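Local coordinates for lipoprotein (Bacillus anthracis, PDB 4JG9), which is of unknown function, a putative lipoprotein that is probably tethered to the cell membrane by a lipid and may bind lipid, at residues 120-125 / 144-149; 76-81 / 88-93; 108-113 / 153-158; 53-58 / 168-173. All blocks are in the same frame, centred on the assembly; numbering follows the deposited sequence.

In the fold
The regular structure of this chain is two antiparallel sheets joined by long loops, and the four contacts are spread over both. Contact 2 pairs strands 75-78 and 88-94 in the first sheet; contact 1 lays a loop on strand 142-147, the neighbour of 88-94, with centres about 12 Å apart. Contacts 3 and 4, about 8 Å between centres, lie on the adjacent strands 153-161 and 164-173 of the second sheet, contact 3 pairing 153-161 with 102-110 and contact 4 laying the 53-58 loop on 164-173. Trp92 of contact 2 reaches Leu157 and Phe169, so the sheets share an apolar interior. Contact 4 closes the longest loop, enclosing the others; contact 1 is nested within contact 3.

Contact 1. Residues 120-125 / 144-149; sequences LFQQES and PLTMSL
Phe121 and Thr146 face each other with CA atoms 5.6 Å apart, and the backbone N of Phe121 gives a nearly straight hydrogen bond to Thr146 O (3.0 Å, 176° at the hydrogen). The donor lies 27° out of the carbonyl plane. Beyond this point the 120-125 chain turns back in a type I' turn from Gln122 to Ser125, while 144-147 is regular strand. Gln122 carries the pairing on through its side chain: its OE1 accepts the N-H of Thr146 at 3.1 Å. A bend at chi2 (-64°) carries CD round, and the amide it bears crosses the Leu145 side chain, NE2 coming 3.6 Å from Leu145 CD2. The backbone N-H and C=O of Thr146 are thus both engaged by this loop. The Thr146 side chain lies against the Phe121 carbonyl, with CB 3.3 Å from Phe121 O. On one flank, Leu120 CD2 packs against Leu145 CB at 4.0 Å; on the other, Ser148 CB approaches CD1 and CE1 of the Phe121 ring obliquely, at 3.8 Å from each. Lys87 makes a cation-pi contact with that ring, and Asn40 of the second subunit packs on it. The arrangement is that of a loop laid on the outermost strand of an antiparallel sheet, where a glutamine amide oxygen takes a backbone N-H as a neighbouring strand would.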
loop_
_atom_site.group_PDB
_atom_site.type_symbol
_atom_site.label_atom_id
_atom_site.label_comp_id
_atom_site.label_asym_id
_atom_site.label_seq_id
_atom_site.Cartn_x
_atom_site.Cartn_y
_atom_site.Cartn_z
ATOM N N LEU A 120 -3.979 1.648 -7.474
ATOM C CA LEU A 120 -3.295 1.823 -8.743
ATOM C C LEU A 120 -2.308 0.699 -9.070
ATOM O O LEU A 120 -1.510 0.302 -8.241
ATOM C CB LEU A 120 -2.655 3.200 -8.843
ATOM C CG LEU A 120 -3.637 4.360 -8.891
ATOM C CD1 LEU A 120 -2.914 5.670 -8.658
ATOM C CD2 LEU A 120 -4.382 4.381 -10.209
ATOM N N PHE A 121 -2.391 0.192 -10.294
ATOM C CA PHE A 121 -1.468 -0.807 -10.808
ATOM C C PHE A 121 -0.961 -0.238 -12.110
ATOM O O PHE A 121 -1.453 -0.557 -13.176
ATOM C CB PHE A 121 -2.158 -2.141 -11.053
ATOM C CG PHE A 121 -2.364 -2.953 -9.815
ATOM C CD1 PHE A 121 -3.570 -2.935 -9.156
ATOM C CD2 PHE A 121 -1.349 -3.734 -9.311
ATOM C CE1 PHE A 121 -3.764 -3.681 -8.019
ATOM C CE2 PHE A 121 -1.534 -4.486 -8.174
ATOM C CZ PHE A 121 -2.744 -4.458 -7.526
ATOM N N GLN A 122 0.025 0.634 -12.001
ATOM C CA GLN A 122 0.499 1.413 -13.123
ATOM C C GLN A 122 1.589 0.698 -13.929
ATOM O O GLN A 122 2.533 0.132 -13.371
ATOM C CB GLN A 122 1.026 2.759 -12.612
ATOM C CG GLN A 122 -0.062 3.700 -12.096
ATOM C CD GLN A 122 -1.058 4.124 -13.201
ATOM O OE1 GLN A 122 -1.936 3.352 -13.594
ATOM N NE2 GLN A 122 -0.915 5.357 -13.697
ATOM N N GLN A 123 1.433 0.734 -15.247
ATOM C CA GLN A 123 2.464 0.323 -16.189
ATOM C C GLN A 123 2.963 -1.102 -15.910
ATOM O O GLN A 123 4.174 -1.349 -15.820
ATOM C CB GLN A 123 3.611 1.336 -16.168
ATOM C CG GLN A 123 4.595 1.222 -17.334
ATOM C CD GLN A 123 5.738 2.220 -17.222
ATOM O OE1 GLN A 123 5.615 3.367 -17.676
ATOM N NE2 GLN A 123 6.860 1.791 -16.606
ATOM N N GLU A 124 2.008 -2.019 -15.744
ATOM C CA GLU A 124 2.297 -3.436 -15.529
ATOM C C GLU A 124 2.987 -3.688 -14.194
ATOM O O GLU A 124 3.611 -4.726 -14.011
ATOM C CB GLU A 124 3.127 -4.021 -16.677
ATOM C CG GLU A 124 2.446 -3.941 -18.029
ATOM C CD GLU A 124 1.215 -4.831 -18.105
ATOM O OE1 GLU A 124 1.284 -5.996 -17.646
ATOM O OE2 GLU A 124 0.175 -4.362 -18.615
ATOM N N SER A 125 2.887 -2.741 -13.266
ATOM C CA SER A 125 3.472 -2.949 -11.948
ATOM C C SER A 125 2.821 -4.111 -11.222
ATOM O O SER A 125 1.623 -4.378 -11.384
ATOM C CB SER A 125 3.297 -1.714 -11.081
ATOM O OG SER A 125 3.696 -2.006 -9.755
ATOM N N PRO A 144 -5.079 8.321 -18.265
ATOM C CA PRO A 144 -5.447 6.908 -18.135
ATOM C C PRO A 144 -4.853 6.283 -16.888
ATOM O O PRO A 144 -3.677 6.456 -16.627
ATOM C CB PRO A 144 -4.846 6.261 -19.381
ATOM C CG PRO A 144 -3.873 7.236 -19.926
ATOM C CD PRO A 144 -3.917 8.514 -19.140
ATOM N N LEU A 145 -5.689 5.612 -16.106
ATOM C CA LEU A 145 -5.253 4.954 -14.887
ATOM C C LEU A 145 -5.694 3.500 -14.891
ATOM O O LEU A 145 -6.865 3.186 -15.155
ATOM C CB LEU A 145 -5.859 5.650 -13.671
ATOM C CG LEU A 145 -5.474 7.115 -13.482
ATOM C CD1 LEU A 145 -6.181 7.688 -12.256
ATOM C CD2 LEU A 145 -3.971 7.237 -13.353
ATOM N N THR A 146 -4.768 2.605 -14.586
ATOM C CA THR A 146 -5.108 1.195 -14.507
ATOM C C THR A 146 -5.437 0.837 -13.063
ATOM O O THR A 146 -4.619 1.035 -12.149
ATOM C CB THR A 146 -3.976 0.312 -15.053
ATOM O OG1 THR A 146 -3.708 0.682 -16.412
ATOM C CG2 THR A 146 -4.365 -1.155 -15.020
HETATM N N MSE A 147 -6.643 0.317 -12.860
HETATM C CA MSE A 147 -7.135 0.060 -11.514
HETATM C C MSE A 147 -7.561 -1.375 -11.330
HETATM O O MSE A 147 -7.865 -2.070 -12.299
HETATM C CB MSE A 147 -8.340 0.950 -11.218
HETATM C CG MSE A 147 -8.118 2.420 -11.486
HETATM SE SE MSE A 147 -9.655 3.522 -10.966
HETATM C CE MSE A 147 -10.820 3.056 -12.343
ATOM N N SER A 148 -7.623 -1.800 -10.071
ATOM C CA SER A 148 -8.158 -3.103 -9.728
ATOM C C SER A 148 -8.716 -3.068 -8.306
ATOM O O SER A 148 -8.075 -2.527 -7.410
ATOM C CB SER A 148 -7.067 -4.172 -9.858
ATOM O OG SER A 148 -7.617 -5.477 -9.723
ATOM N N LEU A 149 -9.916 -3.614 -8.118
ATOM C CA LEU A 149 -10.531 -3.757 -6.796
ATOM C C LEU A 149 -10.579 -5.233 -6.414
ATOM O O LEU A 149 -10.920 -6.083 -7.243
ATOM C CB LEU A 149 -11.952 -3.193 -6.775
ATOM C CG LEU A 149 -12.171 -1.680 -6.636
ATOM C CD1 LEU A 149 -11.225 -1.133 -5.579
ATOM C CD2 LEU A 149 -12.008 -0.963 -7.962
#

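Contact 2. Residues 76-81 / 88-93; sequences AMADSP and NEIMWY
Met77 lies across Trp92, its CB over one indole face, 3.9 Å from the centroid of the five-membered ring and only 10° off the normal. The two form a non-hydrogen-bonded antiparallel pair with CA atoms 4.3 Å apart. Chi1 of 53° sets CG of this selenomethionine between the backbone N and the carbonyl carbon; beyond it, SE makes an oblique Met-aromatic contact with the six-membered ring, 5.0 Å from its centroid. Its terminal CE then meets Ile90 CD1 at 3.8 Å. On the other face of the sheet Tyr93 turns its ring edge to the backbone of 76-78, with Ala76 O and Ala78 N near the ring plane; Ala78 CB touches Tyr93 CE1 at 4.1 Å, and Met91 CE sits over one ring face. Around these side chains, Ala76 and Tyr93 form a hydrogen-bonded pair, and Tyr93 N reaches Ala76 O at 2.7 Å. Ala78 N adds a bond to Met91 O (2.9 Å). Past Ala78 the first segment leaves the strand and the two backbones separate, and at the polar edge Asn88 ND2 donates to Ser80 OG at 3.3 Å, the hydroxyl oxygen lying in the plane of the amide. This hairpin of strands 75-78 and 88-94 is flanked in its sheet by 66-69, bonding to Met77, and 142-147, bonding to Ile90, while Trp92 turns to Leu157 and Ile159 of strand 153-161.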
loop_
_atom_site.group_PDB
_atom_site.type_symbol
_atom_site.label_atom_id
_atom_site.label_comp_id
_atom_site.label_asym_id
_atom_site.label_seq_id
_atom_site.Cartn_x
_atom_site.Cartn_y
_atom_site.Cartn_z
ATOM N N ALA A 76 -14.060 13.014 -12.807
ATOM C CA ALA A 76 -14.854 11.847 -13.147
ATOM C C ALA A 76 -14.016 10.837 -13.904
ATOM O O ALA A 76 -12.943 11.176 -14.417
ATOM C CB ALA A 76 -16.071 12.261 -13.974
HETATM N N MSE A 77 -14.500 9.598 -13.964
HETATM C CA MSE A 77 -13.876 8.576 -14.794
HETATM C C MSE A 77 -14.847 8.142 -15.878
HETATM O O MSE A 77 -16.055 8.373 -15.766
HETATM C CB MSE A 77 -13.456 7.371 -13.961
HETATM C CG MSE A 77 -14.576 6.805 -13.105
HETATM SE SE MSE A 77 -14.072 5.133 -12.175
HETATM C CE MSE A 77 -14.905 3.951 -13.480
ATOM N N ALA A 78 -14.324 7.525 -16.933
ATOM C CA ALA A 78 -15.187 6.977 -17.965
ATOM C C ALA A 78 -16.110 5.946 -17.332
ATOM O O ALA A 78 -15.684 5.152 -16.478
ATOM C CB ALA A 78 -14.359 6.342 -19.064
ATOM N N ASP A 79 -17.373 5.952 -17.747
ATOM C CA ASP A 79 -18.316 4.984 -17.223
ATOM C C ASP A 79 -17.973 3.635 -17.827
ATOM O O ASP A 79 -18.541 3.221 -18.830
ATOM C CB ASP A 79 -19.752 5.352 -17.540
ATOM C CG ASP A 79 -20.743 4.513 -16.747
ATOM O OD1 ASP A 79 -20.311 3.529 -16.099
ATOM O OD2 ASP A 79 -21.953 4.814 -16.799
ATOM N N SER A 80 -17.014 2.958 -17.221
ATOM C CA SER A 80 -16.599 1.669 -17.729
ATOM C C SER A 80 -16.862 0.612 -16.660
ATOM O O SER A 80 -16.743 0.892 -15.468
ATOM C CB SER A 80 -15.115 1.725 -18.083
ATOM O OG SER A 80 -14.669 0.478 -18.575
ATOM N N PRO A 81 -17.234 -0.606 -17.077
ATOM C CA PRO A 81 -17.526 -1.634 -16.067
ATOM C C PRO A 81 -16.266 -2.049 -15.303
ATOM O O PRO A 81 -15.195 -2.257 -15.891
ATOM C CB PRO A 81 -18.084 -2.805 -16.888
ATOM C CG PRO A 81 -17.593 -2.577 -18.283
ATOM C CD PRO A 81 -17.418 -1.090 -18.458
ATOM N N ASN A 88 -8.096 -2.881 -15.160
ATOM C CA ASN A 88 -8.771 -2.183 -16.246
ATOM C C ASN A 88 -8.219 -0.773 -16.369
ATOM O O ASN A 88 -8.163 -0.023 -15.383
ATOM C CB ASN A 88 -10.287 -2.157 -16.012
ATOM C CG ASN A 88 -11.066 -1.542 -17.185
ATOM O OD1 ASN A 88 -10.615 -1.560 -18.337
ATOM N ND2 ASN A 88 -12.265 -1.029 -16.891
ATOM N N GLU A 89 -7.761 -0.425 -17.568
ATOM C CA GLU A 89 -7.273 0.924 -17.793
ATOM C C GLU A 89 -8.490 1.817 -17.988
ATOM O O GLU A 89 -9.270 1.624 -18.923
ATOM C CB GLU A 89 -6.345 0.981 -19.005
ATOM C CG GLU A 89 -5.711 2.352 -19.235
ATOM C CD GLU A 89 -4.818 2.399 -20.472
ATOM O OE1 GLU A 89 -5.341 2.221 -21.596
ATOM O OE2 GLU A 89 -3.594 2.612 -20.319
ATOM N N ILE A 90 -8.669 2.785 -17.099
ATOM C CA ILE A 90 -9.834 3.643 -17.210
ATOM C C ILE A 90 -9.434 5.098 -17.338
ATOM O O ILE A 90 -8.602 5.606 -16.589
ATOM C CB ILE A 90 -10.789 3.444 -16.020
ATOM C CG1 ILE A 90 -11.289 1.996 -16.039
ATOM C CG2 ILE A 90 -11.967 4.414 -16.113
ATOM C CD1 ILE A 90 -12.240 1.613 -14.939
HETATM N N MSE A 91 -10.014 5.764 -18.325
HETATM C CA MSE A 91 -9.686 7.151 -18.546
HETATM C C MSE A 91 -10.305 8.051 -17.471
HETATM O O MSE A 91 -11.505 7.968 -17.174
HETATM C CB MSE A 91 -10.081 7.565 -19.961
HETATM C CG MSE A 91 -8.908 7.447 -20.958
HETATM SE SE MSE A 91 -7.744 9.012 -20.756
HETATM C CE MSE A 91 -9.246 10.186 -20.388
ATOM N N TRP A 92 -9.467 8.883 -16.863
ATOM C CA TRP A 92 -9.944 9.845 -15.879
ATOM C C TRP A 92 -9.985 11.238 -16.490
ATOM O O TRP A 92 -9.167 11.566 -17.357
ATOM C CB TRP A 92 -9.073 9.821 -14.633
ATOM C CG TRP A 92 -9.433 8.700 -13.730
ATOM C CD1 TRP A 92 -9.287 7.362 -13.985
ATOM C CD2 TRP A 92 -9.999 8.800 -12.420
ATOM N NE1 TRP A 92 -9.739 6.622 -12.917
ATOM C CE2 TRP A 92 -10.174 7.479 -11.938
ATOM C CE3 TRP A 92 -10.374 9.873 -11.604
ATOM C CZ2 TRP A 92 -10.708 7.202 -10.677
ATOM C CZ3 TRP A 92 -10.908 9.595 -10.344
ATOM C CH2 TRP A 92 -11.067 8.269 -9.896
ATOM N N TYR A 93 -10.947 12.044 -16.043
ATOM C CA TYR A 93 -11.171 13.366 -16.616
ATOM C C TYR A 93 -11.173 14.443 -15.542
ATOM O O TYR A 93 -11.901 14.337 -14.540
ATOM C CB TYR A 93 -12.507 13.393 -17.369
ATOM C CG TYR A 93 -12.581 12.445 -18.539
ATOM C CD1 TYR A 93 -12.953 11.118 -18.359
ATOM C CD2 TYR A 93 -12.301 12.876 -19.831
ATOM C CE1 TYR A 93 -13.035 10.241 -19.439
ATOM C CE2 TYR A 93 -12.376 12.010 -20.912
ATOM C CZ TYR A 93 -12.748 10.695 -20.712
ATOM O OH TYR A 93 -12.827 9.823 -21.778
#

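Contact 3. Residues 108-113 / 153-158; sequences ALKQGS and GLWVLN
Lys110 lays its aliphatic chain over the indole of Trp155, with CB 3.6 Å from the centroid of the six-membered ring and just 5° off the normal. CG is anti to the backbone N (chi1 -163°), and the extended chain passes onward across the ring until CD lies 3.7 Å from Trp155 CZ2. Both polar ends are satisfied just before strand 153-161: Lys110 NZ bonds to Ser151 OG and Ser152 O, and Trp155 NE1 to Ser151 O. Between the backbones, Leu109 and Val156 exchange two hydrogen bonds, from Leu109 N to Val156 O and, at 2.9 Å, from Val156 N to Leu109 O. Gln111 N adds a third, to Leu154 O at 3.0 Å, with the donor tilted 29° from the carbonyl plane. The N-H of Leu154 is met instead by a water, which in turn donates to Gln111 OE1 at 2.6 Å and so links the Gln111 side chain to the Leu154 backbone. The Gln111 and Leu154 side chains run alongside each other in one direction, with Gln111 OE1 3.8 Å from Leu154 CD1. At the other end, Asn158 ND2 touches Leu109 CD1 at 3.5 Å but bonds to Ile107 O, while its OD1 accepts from Gln168 NE2. Gln38 of the second subunit packs on both Lys110 and Trp155. Here are the last rungs of an antiparallel strand pair, where 102-110 leaves 153-161 through a type II turn from Lys110 to Ser113, with an aliphatic CH-pi contact across a non-hydrogen-bonded pair.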
loop_
_atom_site.group_PDB
_atom_site.type_symbol
_atom_site.label_atom_id
_atom_site.label_comp_id
_atom_site.label_asym_id
_atom_site.label_seq_id
_atom_site.Cartn_x
_atom_site.Cartn_y
_atom_site.Cartn_z
ATOM N N ALA A 108 -9.013 3.845 -1.495
ATOM C CA ALA A 108 -10.321 3.196 -1.590
ATOM C C ALA A 108 -10.693 2.438 -0.324
ATOM O O ALA A 108 -9.823 1.892 0.384
ATOM C CB ALA A 108 -10.352 2.256 -2.781
ATOM N N LEU A 109 -11.982 2.432 -0.017
ATOM C CA LEU A 109 -12.504 1.586 1.054
ATOM C C LEU A 109 -13.793 0.932 0.616
ATOM O O LEU A 109 -14.672 1.576 0.030
ATOM C CB LEU A 109 -12.755 2.382 2.332
ATOM C CG LEU A 109 -11.478 2.853 3.030
ATOM C CD1 LEU A 109 -11.246 4.333 2.776
ATOM C CD2 LEU A 109 -11.523 2.530 4.520
ATOM N N LYS A 110 -13.912 -0.351 0.911
ATOM C CA LYS A 110 -15.128 -1.059 0.610
ATOM C C LYS A 110 -16.196 -0.643 1.605
ATOM O O LYS A 110 -15.892 -0.170 2.707
ATOM C CB LYS A 110 -14.904 -2.573 0.679
ATOM C CG LYS A 110 -15.990 -3.367 -0.017
ATOM C CD LYS A 110 -15.682 -4.836 -0.038
ATOM C CE LYS A 110 -16.768 -5.546 -0.829
ATOM N NZ LYS A 110 -16.570 -7.015 -0.875
ATOM N N GLN A 111 -17.449 -0.800 1.203
ATOM C CA GLN A 111 -18.562 -0.553 2.097
ATOM C C GLN A 111 -18.413 -1.430 3.325
ATOM O O GLN A 111 -18.119 -2.620 3.201
ATOM C CB GLN A 111 -19.867 -0.866 1.400
ATOM C CG GLN A 111 -21.067 -0.445 2.172
ATOM C CD GLN A 111 -22.329 -0.751 1.417
ATOM O OE1 GLN A 111 -22.325 -1.573 0.502
ATOM N NE2 GLN A 111 -23.416 -0.082 1.777
ATOM N N GLY A 112 -18.540 -0.829 4.503
ATOM C CA GLY A 112 -18.434 -1.571 5.748
ATOM C C GLY A 112 -17.010 -1.838 6.219
ATOM O O GLY A 112 -16.790 -2.576 7.174
ATOM N N SER A 113 -16.039 -1.222 5.558
ATOM C CA SER A 113 -14.635 -1.437 5.872
ATOM C C SER A 113 -13.992 -0.190 6.487
ATOM O O SER A 113 -14.382 0.939 6.172
ATOM C CB SER A 113 -13.885 -1.843 4.599
ATOM O OG SER A 113 -12.491 -1.918 4.814
ATOM N N GLY A 153 -18.633 -5.292 -5.020
ATOM C CA GLY A 153 -19.457 -4.538 -4.097
ATOM C C GLY A 153 -19.255 -3.054 -4.313
ATOM O O GLY A 153 -18.643 -2.643 -5.297
ATOM N N LEU A 154 -19.736 -2.246 -3.374
ATOM C CA LEU A 154 -19.550 -0.805 -3.453
ATOM C C LEU A 154 -18.236 -0.401 -2.777
ATOM O O LEU A 154 -17.853 -0.935 -1.720
ATOM C CB LEU A 154 -20.733 -0.076 -2.811
ATOM C CG LEU A 154 -22.121 -0.268 -3.458
ATOM C CD1 LEU A 154 -23.229 0.352 -2.621
ATOM C CD2 LEU A 154 -22.134 0.338 -4.845
ATOM N N TRP A 155 -17.540 0.526 -3.427
ATOM C CA TRP A 155 -16.275 1.061 -2.964
ATOM C C TRP A 155 -16.349 2.570 -3.051
ATOM O O TRP A 155 -16.840 3.109 -4.045
ATOM C CB TRP A 155 -15.130 0.579 -3.859
ATOM C CG TRP A 155 -14.829 -0.886 -3.722
ATOM C CD1 TRP A 155 -15.481 -1.916 -4.334
ATOM C CD2 TRP A 155 -13.795 -1.483 -2.921
ATOM N NE1 TRP A 155 -14.920 -3.118 -3.958
ATOM C CE2 TRP A 155 -13.886 -2.877 -3.092
ATOM C CE3 TRP A 155 -12.808 -0.969 -2.072
ATOM C CZ2 TRP A 155 -13.020 -3.768 -2.452
ATOM C CZ3 TRP A 155 -11.946 -1.855 -1.429
ATOM C CH2 TRP A 155 -12.058 -3.236 -1.620
ATOM N N VAL A 156 -15.869 3.257 -2.020
ATOM C CA VAL A 156 -15.725 4.701 -2.093
ATOM C C VAL A 156 -14.301 5.043 -2.521
ATOM O O VAL A 156 -13.329 4.437 -2.050
ATOM C CB VAL A 156 -16.091 5.408 -0.769
ATOM C CG1 VAL A 156 -15.166 4.957 0.373
ATOM C CG2 VAL A 156 -16.058 6.942 -0.945
ATOM N N LEU A 157 -14.181 5.995 -3.435
ATOM C CA LEU A 157 -12.877 6.425 -3.909
ATOM C C LEU A 157 -12.543 7.808 -3.355
ATOM O O LEU A 157 -13.135 8.799 -3.774
ATOM C CB LEU A 157 -12.888 6.471 -5.429
ATOM C CG LEU A 157 -12.443 5.230 -6.198
ATOM C CD1 LEU A 157 -13.025 3.980 -5.614
ATOM C CD2 LEU A 157 -12.858 5.369 -7.659
ATOM N N ASN A 158 -11.606 7.874 -2.410
ATOM C CA ASN A 158 -11.195 9.161 -1.838
ATOM C C ASN A 158 -10.025 9.741 -2.612
ATOM O O ASN A 158 -9.009 9.079 -2.792
ATOM C CB ASN A 158 -10.831 9.011 -0.367
ATOM C CG ASN A 158 -11.939 8.389 0.433
ATOM O OD1 ASN A 158 -12.944 9.042 0.725
ATOM N ND2 ASN A 158 -11.777 7.105 0.782
HETATM O O HOH W 1 -21.018 -3.399 -0.843
#

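Contact 4. Residues 53-58 / 168-173; sequences VNWEET and QFVITA
Val170 projects into the curve of the 53-58 loop and meets it with both methyl groups, while its carbonyl takes two hydrogen bonds from Thr58. The apolar contacts begin at Val53, whose CG1 touches Val170 CG2 at 3.8 Å and also lies over one face of the Trp55 ring. Val53 CG2 touches the Gln168 amide, 3.5 Å from Gln168 OE1; the NE2 of that amide bonds to Asn158 OD1 and Val49 O. Trp55 comes to Val170 only obliquely, Trp55 CE3 being 4.4 Å from Val170 CG1. Val170 also packs against backbone oxygens, with CB 3.4 Å from Glu56 O and CG2 near Asn54 O.

Among the direct hydrogen bonds, Thr58 N reaches Val170 O at 3.1 Å from 34° out of the carbonyl plane. The Thr58 hydroxyl donates to the same oxygen, also at 3.1 Å but in that plane and on a lone pair, so one acceptor is gripped twice by one residue. Thr58 OG1 is placed beside its own backbone N (chi1 -65°), and it also lies 3.4 Å from Phe169 CB, near the plane of the phenyl ring. A water adds a further link, donating to Glu57 OE1 and accepting from Thr172 N; the Glu57 and Thr172 side chains cross at about a right angle.

An inverse gamma turn is centred on Trp55, a few residues before strand 60-63. The arrangement is that of an irregular segment covering the edge of strand 164-173 that faces away from 153-161, by bonding to an outward carbonyl of that strand.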
loop_
_atom_site.group_PDB
_atom_site.type_symbol
_atom_site.label_atom_id
_atom_site.label_comp_id
_atom_site.label_asym_id
_atom_site.label_seq_id
_atom_site.Cartn_x
_atom_site.Cartn_y
_atom_site.Cartn_z
ATOM N N VAL A 53 -20.689 9.669 3.536
ATOM C CA VAL A 53 -20.720 8.939 2.287
ATOM C C VAL A 53 -22.101 8.337 2.091
ATOM O O VAL A 53 -22.665 7.734 3.000
ATOM C CB VAL A 53 -19.626 7.845 2.234
ATOM C CG1 VAL A 53 -19.850 6.891 1.061
ATOM C CG2 VAL A 53 -18.240 8.487 2.166
ATOM N N ASN A 54 -22.652 8.521 0.905
ATOM C CA ASN A 54 -23.925 7.927 0.593
ATOM C C ASN A 54 -23.564 6.662 -0.139
ATOM O O ASN A 54 -23.011 6.707 -1.226
ATOM C CB ASN A 54 -24.731 8.862 -0.301
ATOM C CG ASN A 54 -26.120 8.338 -0.595
ATOM O OD1 ASN A 54 -26.598 7.410 0.050
ATOM N ND2 ASN A 54 -26.775 8.936 -1.582
ATOM N N TRP A 55 -23.878 5.523 0.455
ATOM C CA TRP A 55 -23.436 4.267 -0.115
ATOM C C TRP A 55 -24.338 3.764 -1.215
ATOM O O TRP A 55 -25.045 2.781 -1.073
ATOM C CB TRP A 55 -23.210 3.228 0.978
ATOM C CG TRP A 55 -21.910 3.448 1.667
ATOM C CD1 TRP A 55 -21.708 4.103 2.837
ATOM C CD2 TRP A 55 -20.621 3.051 1.203
ATOM N NE1 TRP A 55 -20.377 4.125 3.141
ATOM C CE2 TRP A 55 -19.687 3.481 2.152
ATOM C CE3 TRP A 55 -20.167 2.364 0.079
ATOM C CZ2 TRP A 55 -18.331 3.252 2.012
ATOM C CZ3 TRP A 55 -18.826 2.137 -0.055
ATOM C CH2 TRP A 55 -17.922 2.575 0.903
ATOM N N GLU A 56 -24.282 4.478 -2.324
ATOM C CA GLU A 56 -25.010 4.141 -3.518
ATOM C C GLU A 56 -24.103 4.489 -4.678
ATOM O O GLU A 56 -23.337 5.437 -4.596
ATOM C CB GLU A 56 -26.285 4.970 -3.580
ATOM C CG GLU A 56 -27.272 4.545 -4.642
ATOM C CD GLU A 56 -28.548 5.360 -4.598
ATOM O OE1 GLU A 56 -28.898 5.863 -3.520
ATOM O OE2 GLU A 56 -29.198 5.498 -5.646
ATOM N N GLU A 57 -24.194 3.736 -5.761
ATOM C CA GLU A 57 -23.378 4.000 -6.937
ATOM C C GLU A 57 -23.638 5.416 -7.423
ATOM O O GLU A 57 -24.792 5.850 -7.470
ATOM C CB GLU A 57 -23.709 3.010 -8.046
ATOM C CG GLU A 57 -22.961 3.259 -9.337
ATOM C CD GLU A 57 -23.355 2.288 -10.435
ATOM O OE1 GLU A 57 -22.457 1.740 -11.109
ATOM O OE2 GLU A 57 -24.573 2.085 -10.636
ATOM N N THR A 58 -22.570 6.149 -7.722
ATOM C CA THR A 58 -22.682 7.498 -8.272
ATOM C C THR A 58 -23.347 7.424 -9.650
ATOM O O THR A 58 -22.985 6.581 -10.475
ATOM C CB THR A 58 -21.296 8.158 -8.403
ATOM O OG1 THR A 58 -20.728 8.339 -7.105
ATOM C CG2 THR A 58 -21.410 9.504 -9.050
ATOM N N GLN A 168 -14.580 12.786 -3.334
ATOM C CA GLN A 168 -14.800 11.353 -3.206
ATOM C C GLN A 168 -16.053 10.947 -3.977
ATOM O O GLN A 168 -16.951 11.760 -4.172
ATOM C CB GLN A 168 -14.947 10.979 -1.731
ATOM C CG GLN A 168 -16.282 11.377 -1.117
ATOM C CD GLN A 168 -16.316 11.218 0.398
ATOM O OE1 GLN A 168 -17.264 11.656 1.047
ATOM N NE2 GLN A 168 -15.267 10.630 0.969
ATOM N N PHE A 169 -16.106 9.705 -4.441
ATOM C CA PHE A 169 -17.352 9.171 -4.983
ATOM C C PHE A 169 -17.376 7.649 -4.945
ATOM O O PHE A 169 -16.342 7.011 -4.758
ATOM C CB PHE A 169 -17.680 9.737 -6.383
ATOM C CG PHE A 169 -16.693 9.369 -7.445
ATOM C CD1 PHE A 169 -16.861 8.222 -8.207
ATOM C CD2 PHE A 169 -15.613 10.182 -7.706
ATOM C CE1 PHE A 169 -15.951 7.880 -9.198
ATOM C CE2 PHE A 169 -14.692 9.845 -8.690
ATOM C CZ PHE A 169 -14.864 8.693 -9.435
ATOM N N VAL A 170 -18.564 7.078 -5.093
ATOM C CA VAL A 170 -18.754 5.645 -4.937
ATOM C C VAL A 170 -18.927 4.949 -6.279
ATOM O O VAL A 170 -19.652 5.427 -7.151
ATOM C CB VAL A 170 -19.971 5.355 -4.022
ATOM C CG1 VAL A 170 -20.312 3.883 -4.014
ATOM C CG2 VAL A 170 -19.684 5.835 -2.610
ATOM N N ILE A 171 -18.264 3.812 -6.446
ATOM C CA ILE A 171 -18.388 3.038 -7.674
ATOM C C ILE A 171 -18.794 1.621 -7.327
ATOM O O ILE A 171 -18.752 1.229 -6.159
ATOM C CB ILE A 171 -17.066 3.031 -8.484
ATOM C CG1 ILE A 171 -15.928 2.451 -7.645
ATOM C CG2 ILE A 171 -16.688 4.445 -8.909
ATOM C CD1 ILE A 171 -15.361 1.209 -8.205
ATOM N N THR A 172 -19.207 0.863 -8.335
ATOM C CA THR A 172 -19.603 -0.527 -8.142
ATOM C C THR A 172 -18.606 -1.450 -8.814
ATOM O O THR A 172 -18.239 -1.242 -9.968
ATOM C CB THR A 172 -20.972 -0.808 -8.760
ATOM O OG1 THR A 172 -21.930 0.115 -8.235
ATOM C CG2 THR A 172 -21.410 -2.231 -8.461
ATOM N N ALA A 173 -18.165 -2.472 -8.101
ATOM C CA ALA A 173 -17.360 -3.505 -8.725
ATOM C C ALA A 173 -18.206 -4.754 -8.852
ATOM O O ALA A 173 -18.870 -5.176 -7.899
ATOM C CB ALA A 173 -16.093 -3.791 -7.906
HETATM O O HOH W 2 -19.311 2.042 -11.305
#